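Local atomic coordinates of VWFA domain-containing protein (Alicyclobacillus acidocaldarius subsp. acidocaldarius, PDB entry 3RAG), a protein that is of unknown function but carries a von Willebrand factor type A fold that holds a sodium ion and may, as in relatives, serve ion-dependent binding. Residues Val133-Val138 against Lys166-Pro171; Val176-Gly181 against Arg188-Phe193. One frame throughout, in Å; residues are numbered along the deposited sequence.

Contact 1: Val133-Val138 against Lys166-Pro171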
# COMPACT_ATOMS: atom_id res chain seq x y z
N VAL A 133 10.35 2.48 -12.31
CA VAL A 133 10.86 2.79 -10.97
C VAL A 133 10.78 1.56 -10.07
O VAL A 133 10.00 0.64 -10.33
CB VAL A 133 10.11 3.99 -10.28
CG1 VAL A 133 10.18 5.27 -11.14
CG2 VAL A 133 8.64 3.64 -9.93
N ALA A 134 11.60 1.54 -9.03
CA ALA A 134 11.48 0.52 -8.00
C ALA A 134 10.16 0.76 -7.26
O ALA A 134 9.72 1.90 -7.11
CB ALA A 134 12.69 0.56 -7.04
N LEU A 135 9.51 -0.32 -6.84
CA LEU A 135 8.28 -0.22 -6.08
C LEU A 135 8.50 -0.96 -4.78
O LEU A 135 8.79 -2.16 -4.79
CB LEU A 135 7.12 -0.87 -6.85
CG LEU A 135 5.81 -1.06 -6.07
CD1 LEU A 135 5.35 0.27 -5.48
CD2 LEU A 135 4.76 -1.66 -6.98
N HIS A 136 8.40 -0.24 -3.67
CA HIS A 136 8.55 -0.89 -2.36
C HIS A 136 7.18 -0.85 -1.70
O HIS A 136 6.62 0.21 -1.54
CB HIS A 136 9.54 -0.14 -1.47
CG HIS A 136 10.94 -0.13 -2.00
ND1 HIS A 136 11.94 0.64 -1.45
CD2 HIS A 136 11.50 -0.80 -3.03
CE1 HIS A 136 13.06 0.44 -2.12
NE2 HIS A 136 12.82 -0.43 -3.08
N LEU A 137 6.67 -2.01 -1.31
CA LEU A 137 5.28 -2.13 -0.89
C LEU A 137 5.22 -3.00 0.35
O LEU A 137 5.77 -4.12 0.36
CB LEU A 137 4.48 -2.84 -2.00
CG LEU A 137 3.03 -3.23 -1.70
CD1 LEU A 137 2.17 -2.03 -1.40
CD2 LEU A 137 2.39 -4.07 -2.82
N VAL A 138 4.56 -2.51 1.40
CA VAL A 138 4.28 -3.37 2.53
C VAL A 138 2.78 -3.59 2.57
O VAL A 138 2.00 -2.62 2.61
CB VAL A 138 4.70 -2.74 3.87
CG1 VAL A 138 4.34 -3.68 5.01
CG2 VAL A 138 6.21 -2.48 3.85
N LYS A 166 4.89 -7.98 -10.79
CA LYS A 166 6.17 -8.50 -11.23
C LYS A 166 6.36 -8.32 -12.75
O LYS A 166 7.46 -8.42 -13.25
CB LYS A 166 6.33 -9.98 -10.84
CG LYS A 166 7.76 -10.42 -10.58
CD LYS A 166 7.85 -11.78 -9.85
CE LYS A 166 7.31 -12.91 -10.71
NZ LYS A 166 7.65 -14.27 -10.17
N VAL A 167 5.25 -8.11 -13.45
CA VAL A 167 5.26 -7.87 -14.89
C VAL A 167 6.05 -6.59 -15.24
O VAL A 167 6.68 -6.52 -16.29
CB VAL A 167 3.81 -7.76 -15.42
CG1 VAL A 167 3.78 -7.33 -16.87
CG2 VAL A 167 3.08 -9.09 -15.23
N ARG A 168 6.00 -5.60 -14.35
CA ARG A 168 6.72 -4.33 -14.53
C ARG A 168 8.20 -4.56 -14.76
O ARG A 168 8.76 -5.53 -14.26
CB ARG A 168 6.56 -3.44 -13.28
CG ARG A 168 5.14 -2.96 -12.96
CD ARG A 168 5.19 -1.90 -11.81
NE ARG A 168 6.42 -2.08 -11.04
CZ ARG A 168 7.32 -1.14 -10.83
NH1 ARG A 168 7.16 0.10 -11.31
NH2 ARG A 168 8.40 -1.43 -10.14
N SER A 169 8.85 -3.65 -15.48
CA SER A 169 10.29 -3.72 -15.66
C SER A 169 11.01 -3.46 -14.36
O SER A 169 12.02 -4.07 -14.08
CB SER A 169 10.78 -2.67 -16.69
OG SER A 169 10.19 -2.92 -17.94
N GLY A 170 10.49 -2.52 -13.58
CA GLY A 170 11.22 -2.07 -12.41
C GLY A 170 11.19 -3.08 -11.29
O GLY A 170 10.32 -3.95 -11.24
N PRO A 171 12.13 -2.97 -10.35
CA PRO A 171 12.18 -3.97 -9.28
C PRO A 171 10.99 -3.86 -8.33
O PRO A 171 10.49 -2.76 -8.08
CB PRO A 171 13.48 -3.63 -8.53
CG PRO A 171 13.83 -2.24 -8.93
CD PRO A 171 13.24 -1.99 -10.29

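Contact 2: Val176-Gly181 against Arg188-Phe193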
# COMPACT_ATOMS: atom_id res chain seq x y z
N VAL A 176 5.17 -8.46 3.85
CA VAL A 176 3.82 -8.62 4.35
C VAL A 176 3.86 -8.65 5.87
O VAL A 176 4.72 -9.31 6.48
CB VAL A 176 3.19 -9.95 3.83
CG1 VAL A 176 1.80 -10.17 4.42
CG2 VAL A 176 3.19 -9.99 2.28
N ILE A 177 2.96 -7.91 6.49
CA ILE A 177 2.78 -8.05 7.91
C ILE A 177 1.33 -8.30 8.24
O ILE A 177 0.43 -7.94 7.47
CB ILE A 177 3.30 -6.84 8.71
CG1 ILE A 177 2.49 -5.61 8.41
CG2 ILE A 177 4.75 -6.53 8.39
CD1 ILE A 177 3.12 -4.37 9.07
N ALA A 178 1.12 -8.95 9.38
CA ALA A 178 -0.21 -9.21 9.91
C ALA A 178 -0.39 -8.43 11.21
O ALA A 178 0.56 -8.22 11.95
CB ALA A 178 -0.36 -10.70 10.20
N PHE A 179 -1.62 -8.02 11.47
CA PHE A 179 -1.96 -7.38 12.73
C PHE A 179 -3.32 -7.90 13.18
O PHE A 179 -4.27 -7.91 12.40
CB PHE A 179 -1.95 -5.83 12.62
CG PHE A 179 -2.94 -5.25 11.64
CD1 PHE A 179 -4.12 -4.67 12.11
CD2 PHE A 179 -2.70 -5.24 10.27
CE1 PHE A 179 -5.04 -4.11 11.23
CE2 PHE A 179 -3.62 -4.66 9.36
CZ PHE A 179 -4.79 -4.09 9.84
N PRO A 180 -3.41 -8.36 14.43
CA PRO A 180 -2.37 -8.34 15.47
C PRO A 180 -1.30 -9.43 15.30
O PRO A 180 -1.35 -10.21 14.34
CB PRO A 180 -3.17 -8.61 16.75
CG PRO A 180 -4.32 -9.45 16.29
CD PRO A 180 -4.67 -8.97 14.90
N GLY A 181 -0.33 -9.47 16.21
CA GLY A 181 0.78 -10.42 16.11
C GLY A 181 0.56 -11.69 16.90
O GLY A 181 -0.53 -11.89 17.45
N ARG A 188 2.96 -9.09 13.24
CA ARG A 188 3.80 -10.23 12.92
C ARG A 188 4.40 -9.99 11.55
O ARG A 188 3.68 -9.68 10.60
CB ARG A 188 2.94 -11.49 12.90
CG ARG A 188 3.69 -12.78 12.67
CD ARG A 188 2.71 -13.85 12.16
NE ARG A 188 1.46 -13.90 12.92
CZ ARG A 188 1.01 -15.00 13.54
NH1 ARG A 188 -0.13 -14.96 14.22
NH2 ARG A 188 1.70 -16.14 13.46
N LEU A 189 5.71 -10.11 11.42
CA LEU A 189 6.31 -10.02 10.09
C LEU A 189 6.07 -11.35 9.39
O LEU A 189 6.60 -12.38 9.79
CB LEU A 189 7.80 -9.74 10.19
CG LEU A 189 8.52 -9.64 8.84
CD1 LEU A 189 8.09 -8.40 8.09
CD2 LEU A 189 10.04 -9.66 9.04
N VAL A 190 5.27 -11.33 8.33
CA VAL A 190 4.96 -12.56 7.59
C VAL A 190 6.09 -12.92 6.61
O VAL A 190 6.51 -14.09 6.52
CB VAL A 190 3.59 -12.45 6.86
CG1 VAL A 190 3.29 -13.73 6.08
CG2 VAL A 190 2.50 -12.19 7.87
N GLN A 191 6.56 -11.92 5.88
CA GLN A 191 7.77 -12.12 5.10
C GLN A 191 8.52 -10.81 5.00
O GLN A 191 7.92 -9.75 4.99
CB GLN A 191 7.43 -12.61 3.70
CG GLN A 191 6.74 -11.55 2.81
CD GLN A 191 6.69 -11.99 1.36
OE1 GLN A 191 7.20 -11.31 0.44
NE2 GLN A 191 6.08 -13.15 1.13
N PRO A 192 9.85 -10.90 4.96
CA PRO A 192 10.66 -9.71 4.72
C PRO A 192 10.53 -9.33 3.26
O PRO A 192 9.93 -10.08 2.50
CB PRO A 192 12.09 -10.19 5.02
CG PRO A 192 12.05 -11.67 4.88
CD PRO A 192 10.65 -12.09 5.28
N PHE A 193 11.07 -8.18 2.87
CA PHE A 193 11.02 -7.77 1.46
C PHE A 193 11.57 -8.81 0.49
O PHE A 193 12.66 -9.36 0.69
CB PHE A 193 11.76 -6.45 1.25
CG PHE A 193 11.03 -5.27 1.81
CD1 PHE A 193 9.92 -4.76 1.16
CD2 PHE A 193 11.43 -4.69 3.00
CE1 PHE A 193 9.24 -3.67 1.67
CE2 PHE A 193 10.74 -3.59 3.51
CZ PHE A 193 9.66 -3.08 2.83
O HOH W 1 -1.74 -13.38 15.79

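Contact 1: Val133-Val138 against Lys166-Pro171
Arg168 reaches Val133 through its guanidinium, and the two donors share one carbonyl oxygen. Arg168 NH2 lies 2.6 Å from Val133 O and nearly on the line of the C=O bond, with the oxygen close to the guanidinium plane. Arg168 NH1 adds a weak second bond to Val133 O at 3.1 Å. CG of Arg168 stands anti to the carbonyl carbon (chi1 -65°), and the chain bends at chi3 (-23°), which swings NE out of an extended course. CB of Leu135 covers one face of the planar group, 3.6 Å from Arg168 NH2. Beside it, Leu135 N donates to Pro171 O at 2.9 Å, while Ala134 CB rests against Pro171 CG at 3.6 Å. An alanine in place of Arg168 would probably leave Val133 O without its two side-chain donors and open a gap beside Leu135 CB. Arg168 NH1 also bonds Glu130 O in helix 116-132, so the arginine ties the end of that helix to the loop following helix 151-165. From here strands 135-142 and 172-179 run on side by side, Leu135 continuing the pairing with Ala173 while its side chain packs on Leu165 of helix 151-165 and Ile10 of strand 10-17.

Contact 2: Val176-Gly181 against Arg188-Phe193
Val176 holds CG1 anti to the backbone N (chi1 176°), and its side chain meets that of Val190 obliquely, Val176 CG1 lying 3.8 Å from Val190 CB. Val176 CG2 instead meets Gln191 CG, so one valine spreads its two methyls over consecutive residues of the partner strand. Val190 CG2, anti to the carbonyl carbon, comes 4.0 Å from Ala178 CB. Around the other side of the sheet, Ile177 CG2 touches Leu189 CD1 at 3.8 Å, the two side chains crossing at about a right angle.

The backbone explains this uneven pairing. Val190 and Gln191 together face Val176 in a classic beta bulge: Val176 O accepts from Val190 N at 2.8 Å and from Gln191 N at 3.2 Å, and Val176 N donates to Gln191 O. Beyond the bulge the antiparallel ladder is regular, Ala178 and Arg188 exchanging a reciprocal pair of bonds, with Ala178 N 2.9 Å from Arg188 O.

The Arg188 chain bends at chi3, and its NH2 forms a salt bridge with Glu205. Five backbone hydrogen bonds thus carry the pairing, with apolar contacts on both faces, Val176, Val190 and Ala178 on one and Ile177 and Leu189 on the other; Glu205 of helix 199-205 probably offsets the charge of Arg188, and the salt bridge links strand 188-194 to that helix.

Overall arrangement
Contact 1 closes before contact 2 opens along the chain; their centres lie about 19 Å apart, and both reach the same mixed sheet. Strand 172-179 is common ground: the loop of contact 1 leads into it beside strand 135-142, and contact 2 pairs its far end with the antiparallel strand 188-194 at the sheet's edge. The two meet where Phe193 CZ packs on Val138 CG2 at 3.6 Å. Helices 151-165 and 214-232 flank the sheet, the alpha-beta-alpha layering of a von Willebrand factor type A fold. The sodium ion, bound by Asp18, Ser144 and Ser146, lies about 13 Å from the Ala178 side chain: contact 2 lies toward the end of the sheet that carries the ion but takes no part in binding it.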